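Local coordinates for hypothetical protein yfcE (Escherichia coli, PDB 1SU1) that belongs to the calcineurin-like phosphoesterase superfamily and binds zinc ions, its two beta-sheets packing face to face as a sandwich, at residues Ile163-Val171 / Ser181-Val192. Numbering follows the deposited sequence.
Sequences IFHFNPGSV and SYGMLDNDVLSV
In the beta-sandwich core of this calcineurin-like phosphoesterase fold, strand 163-167 of one sheet lies over the hairpin 181-192 of the other, and the ring of Phe-166 packs between them. The axes of strands 163-167 and 189-192 pass 7.9 Å apart at 37°, a spacing at which these two strands meet through side chains. The side chain of Phe-166, extended away from its own N (chi1 180°), points at the hairpin, where Leu-190 CB lies over one ring face, 3.9 Å from the centroid, in a CH-pi contact displaced toward the rim. Leu-190 CD1 touches CB and CG of Phe-166, and Leu-190 CD2 touches CD2 and CE2 of the same ring, while Val-192 CG2 meets Phe-166 CE1 obliquely at 3.7 Å. At the far end of the ring, Phe-166 CZ comes edge-on to Ser-191 O (3.6 Å), the carbonyl that accepts the hairpin bond from Met-184 N, and close to the CA of Gly-183, where the lack of a side chain makes room for the phenyl group and for Pro-168. From Pro-168 on, hydrogen bonds join the segments as well. Ser-181 OG donates to Pro-168 O at 2.7 Å, and Ser-181 N donates nearly straight at the hydrogen (170°) to Ser-170 O, though it sits above that carbonyl's plane. A water donates to both Gly-169 O and Ser-181 O, tying the loop to the hairpin a third time. Asn-167 OD1 accepts from Gly-169 N at 2.8 Å, closing an Asx turn that shapes this bend. Ser-170, whose side chain lies about 6 Å from a bound zinc ion, bonds through OG to the backbone O of the zinc ligand Asp-33. The whole is an inter-sheet sandwich contact whose apolar interior gives way to a hydrogen-bonded loop beside the dinuclear metal site characteristic of this superfamily, here holding zinc.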
loop_
_atom_site.group_PDB
_atom_site.type_symbol
_atom_site.label_atom_id
_atom_site.label_comp_id
_atom_site.label_asym_id
_atom_site.label_seq_id
_atom_site.Cartn_x
_atom_site.Cartn_y
_atom_site.Cartn_z
ATOM N N ILE A 163 -25.777 -12.825 7.056
ATOM C CA ILE A 163 -25.622 -11.697 6.147
ATOM C C ILE A 163 -26.009 -12.091 4.725
ATOM O O ILE A 163 -26.240 -13.266 4.433
ATOM C CB ILE A 163 -24.168 -11.153 6.127
ATOM C CG1 ILE A 163 -23.199 -12.260 5.708
ATOM C CG2 ILE A 163 -23.804 -10.585 7.498
ATOM C CD1 ILE A 163 -21.844 -11.744 5.250
ATOM N N PHE A 164 -26.069 -11.099 3.845
ATOM C CA PHE A 164 -26.420 -11.325 2.451
ATOM C C PHE A 164 -25.181 -11.201 1.568
ATOM O O PHE A 164 -24.353 -10.317 1.778
ATOM C CB PHE A 164 -27.448 -10.284 1.990
ATOM C CG PHE A 164 -28.779 -10.387 2.674
ATOM C CD1 PHE A 164 -29.653 -11.430 2.374
ATOM C CD2 PHE A 164 -29.167 -9.429 3.609
ATOM C CE1 PHE A 164 -30.904 -11.519 3.000
ATOM C CE2 PHE A 164 -30.409 -9.505 4.241
ATOM C CZ PHE A 164 -31.285 -10.556 3.936
ATOM N N HIS A 165 -25.053 -12.091 0.590
ATOM C CA HIS A 165 -23.943 -12.032 -0.362
ATOM C C HIS A 165 -24.537 -11.616 -1.713
ATOM O O HIS A 165 -25.596 -12.125 -2.118
ATOM C CB HIS A 165 -23.261 -13.396 -0.531
ATOM C CG HIS A 165 -22.455 -13.832 0.651
ATOM N ND1 HIS A 165 -21.487 -14.811 0.563
ATOM C CD2 HIS A 165 -22.491 -13.457 1.952
ATOM C CE1 HIS A 165 -20.966 -15.022 1.757
ATOM N NE2 HIS A 165 -21.559 -14.213 2.618
ATOM N N PHE A 166 -23.862 -10.702 -2.406
ATOM C CA PHE A 166 -24.323 -10.250 -3.712
ATOM C C PHE A 166 -23.131 -10.026 -4.648
ATOM O O PHE A 166 -22.223 -9.253 -4.325
ATOM C CB PHE A 166 -25.143 -8.960 -3.590
ATOM C CG PHE A 166 -25.641 -8.437 -4.917
ATOM C CD1 PHE A 166 -26.584 -9.154 -5.663
ATOM C CD2 PHE A 166 -25.151 -7.242 -5.434
ATOM C CE1 PHE A 166 -27.026 -8.683 -6.905
ATOM C CE2 PHE A 166 -25.586 -6.763 -6.674
ATOM C CZ PHE A 166 -26.527 -7.487 -7.410
ATOM N N ASN A 167 -23.151 -10.708 -5.798
ATOM C CA ASN A 167 -22.106 -10.618 -6.819
ATOM C C ASN A 167 -22.787 -10.519 -8.192
ATOM O O ASN A 167 -23.443 -11.460 -8.618
ATOM C CB ASN A 167 -21.217 -11.866 -6.757
ATOM C CG ASN A 167 -20.017 -11.786 -7.694
ATOM O OD1 ASN A 167 -20.033 -11.065 -8.704
ATOM N ND2 ASN A 167 -18.961 -12.556 -7.365
ATOM N N PRO A 168 -22.609 -9.383 -8.909
ATOM C CA PRO A 168 -23.165 -9.070 -10.247
ATOM C C PRO A 168 -22.621 -9.953 -11.342
ATOM O O PRO A 168 -23.150 -9.973 -12.447
ATOM C CB PRO A 168 -22.726 -7.627 -10.515
ATOM C CG PRO A 168 -22.589 -7.052 -9.184
ATOM C CD PRO A 168 -22.053 -8.168 -8.285
ATOM N N GLY A 169 -21.562 -10.686 -11.027
ATOM C CA GLY A 169 -20.933 -11.536 -12.014
ATOM C C GLY A 169 -20.116 -10.611 -12.891
ATOM O O GLY A 169 -20.011 -9.412 -12.592
ATOM N N SER A 170 -19.551 -11.136 -13.980
ATOM C CA SER A 170 -18.750 -10.320 -14.904
ATOM C C SER A 170 -19.576 -9.878 -16.112
ATOM O O SER A 170 -20.381 -10.655 -16.631
ATOM C CB SER A 170 -17.547 -11.116 -15.423
ATOM O OG SER A 170 -16.820 -10.371 -16.393
ATOM N N VAL A 171 -19.372 -8.645 -16.569
ATOM C CA VAL A 171 -20.095 -8.144 -17.729
ATOM C C VAL A 171 -19.391 -8.592 -19.003
ATOM O O VAL A 171 -19.881 -8.339 -20.094
ATOM C CB VAL A 171 -20.155 -6.596 -17.767
ATOM C CG1 VAL A 171 -20.991 -6.059 -16.621
ATOM C CG2 VAL A 171 -18.748 -6.023 -17.720
ATOM N N SER A 181 -23.370 -10.466 -17.131
ATOM C CA SER A 181 -24.355 -9.785 -16.282
ATOM C C SER A 181 -23.931 -8.498 -15.570
ATOM O O SER A 181 -22.762 -8.127 -15.565
ATOM C CB SER A 181 -24.880 -10.774 -15.233
ATOM O OG SER A 181 -23.808 -11.490 -14.618
ATOM N N TYR A 182 -24.922 -7.812 -15.001
ATOM C CA TYR A 182 -24.718 -6.594 -14.234
ATOM C C TYR A 182 -25.650 -6.697 -13.034
ATOM O O TYR A 182 -26.346 -7.700 -12.885
ATOM C CB TYR A 182 -25.014 -5.328 -15.058
ATOM C CG TYR A 182 -26.460 -5.083 -15.451
ATOM C CD1 TYR A 182 -27.093 -5.879 -16.411
ATOM C CD2 TYR A 182 -27.168 -4.001 -14.922
ATOM C CE1 TYR A 182 -28.400 -5.599 -16.832
ATOM C CE2 TYR A 182 -28.469 -3.713 -15.334
ATOM C CZ TYR A 182 -29.076 -4.515 -16.294
ATOM O OH TYR A 182 -30.352 -4.222 -16.709
ATOM N N GLY A 183 -25.670 -5.683 -12.173
ATOM C CA GLY A 183 -26.529 -5.759 -11.002
ATOM C C GLY A 183 -27.268 -4.473 -10.735
ATOM O O GLY A 183 -26.931 -3.427 -11.276
ATOM N N MET A 184 -28.291 -4.548 -9.897
ATOM C CA MET A 184 -29.081 -3.370 -9.580
ATOM C C MET A 184 -29.642 -3.458 -8.164
ATOM O O MET A 184 -29.928 -4.544 -7.664
ATOM C CB MET A 184 -30.253 -3.243 -10.572
ATOM C CG MET A 184 -30.930 -1.878 -10.609
ATOM S SD MET A 184 -29.990 -0.649 -11.551
ATOM C CE MET A 184 -29.444 -1.635 -12.938
ATOM N N LEU A 185 -29.780 -2.305 -7.523
ATOM C CA LEU A 185 -30.367 -2.235 -6.193
ATOM C C LEU A 185 -31.561 -1.328 -6.414
ATOM O O LEU A 185 -31.402 -0.200 -6.881
ATOM C CB LEU A 185 -29.401 -1.586 -5.187
ATOM C CG LEU A 185 -29.730 -1.465 -3.678
ATOM C CD1 LEU A 185 -29.966 -0.011 -3.310
ATOM C CD2 LEU A 185 -30.915 -2.326 -3.292
ATOM N N ASP A 186 -32.757 -1.829 -6.141
ATOM C CA ASP A 186 -33.932 -1.001 -6.297
ATOM C C ASP A 186 -34.617 -0.964 -4.947
ATOM O O ASP A 186 -35.535 -1.746 -4.663
ATOM C CB ASP A 186 -34.862 -1.550 -7.377
ATOM C CG ASP A 186 -36.014 -0.601 -7.683
ATOM O OD1 ASP A 186 -35.780 0.634 -7.704
ATOM O OD2 ASP A 186 -37.149 -1.085 -7.903
ATOM N N ASN A 187 -34.111 -0.064 -4.108
ATOM C CA ASN A 187 -34.607 0.140 -2.756
ATOM C C ASN A 187 -34.314 -1.028 -1.811
ATOM O O ASN A 187 -33.394 -0.932 -0.996
ATOM C CB ASN A 187 -36.102 0.459 -2.801
ATOM C CG ASN A 187 -36.408 1.652 -3.699
ATOM O OD1 ASN A 187 -35.765 2.699 -3.599
ATOM N ND2 ASN A 187 -37.390 1.495 -4.581
ATOM N N ASP A 188 -35.062 -2.126 -1.915
ATOM C CA ASP A 188 -34.830 -3.267 -1.030
ATOM C C ASP A 188 -34.556 -4.616 -1.693
ATOM O O ASP A 188 -34.585 -5.649 -1.023
ATOM C CB ASP A 188 -35.994 -3.429 -0.054
ATOM C CG ASP A 188 -37.326 -3.654 -0.762
ATOM O OD1 ASP A 188 -37.339 -4.353 -1.804
ATOM O OD2 ASP A 188 -38.360 -3.142 -0.273
ATOM N N VAL A 189 -34.288 -4.621 -2.995
ATOM C CA VAL A 189 -33.992 -5.877 -3.680
ATOM C C VAL A 189 -32.732 -5.745 -4.519
ATOM O O VAL A 189 -32.513 -4.722 -5.160
ATOM C CB VAL A 189 -35.168 -6.334 -4.605
ATOM C CG1 VAL A 189 -34.786 -7.628 -5.326
ATOM C CG2 VAL A 189 -36.440 -6.552 -3.780
ATOM N N LEU A 190 -31.894 -6.778 -4.483
ATOM C CA LEU A 190 -30.662 -6.791 -5.260
ATOM C C LEU A 190 -30.822 -7.846 -6.353
ATOM O O LEU A 190 -31.100 -9.009 -6.058
ATOM C CB LEU A 190 -29.469 -7.150 -4.370
ATOM C CG LEU A 190 -28.922 -6.040 -3.462
ATOM C CD1 LEU A 190 -28.053 -6.653 -2.372
ATOM C CD2 LEU A 190 -28.132 -5.044 -4.301
ATOM N N SER A 191 -30.610 -7.451 -7.605
ATOM C CA SER A 191 -30.780 -8.381 -8.727
ATOM C C SER A 191 -29.600 -8.502 -9.681
ATOM O O SER A 191 -28.971 -7.505 -10.040
ATOM C CB SER A 191 -32.005 -7.971 -9.568
ATOM O OG SER A 191 -33.187 -7.886 -8.788
ATOM N N VAL A 192 -29.321 -9.731 -10.103
ATOM C CA VAL A 192 -28.281 -9.996 -11.092
ATOM C C VAL A 192 -29.081 -10.102 -12.406
ATOM O O VAL A 192 -30.003 -10.913 -12.511
ATOM C CB VAL A 192 -27.565 -11.331 -10.833
ATOM C CG1 VAL A 192 -26.458 -11.530 -11.860
ATOM C CG2 VAL A 192 -26.977 -11.346 -9.422
HETATM O O HOH W 1 -21.103 -7.169 -13.482
#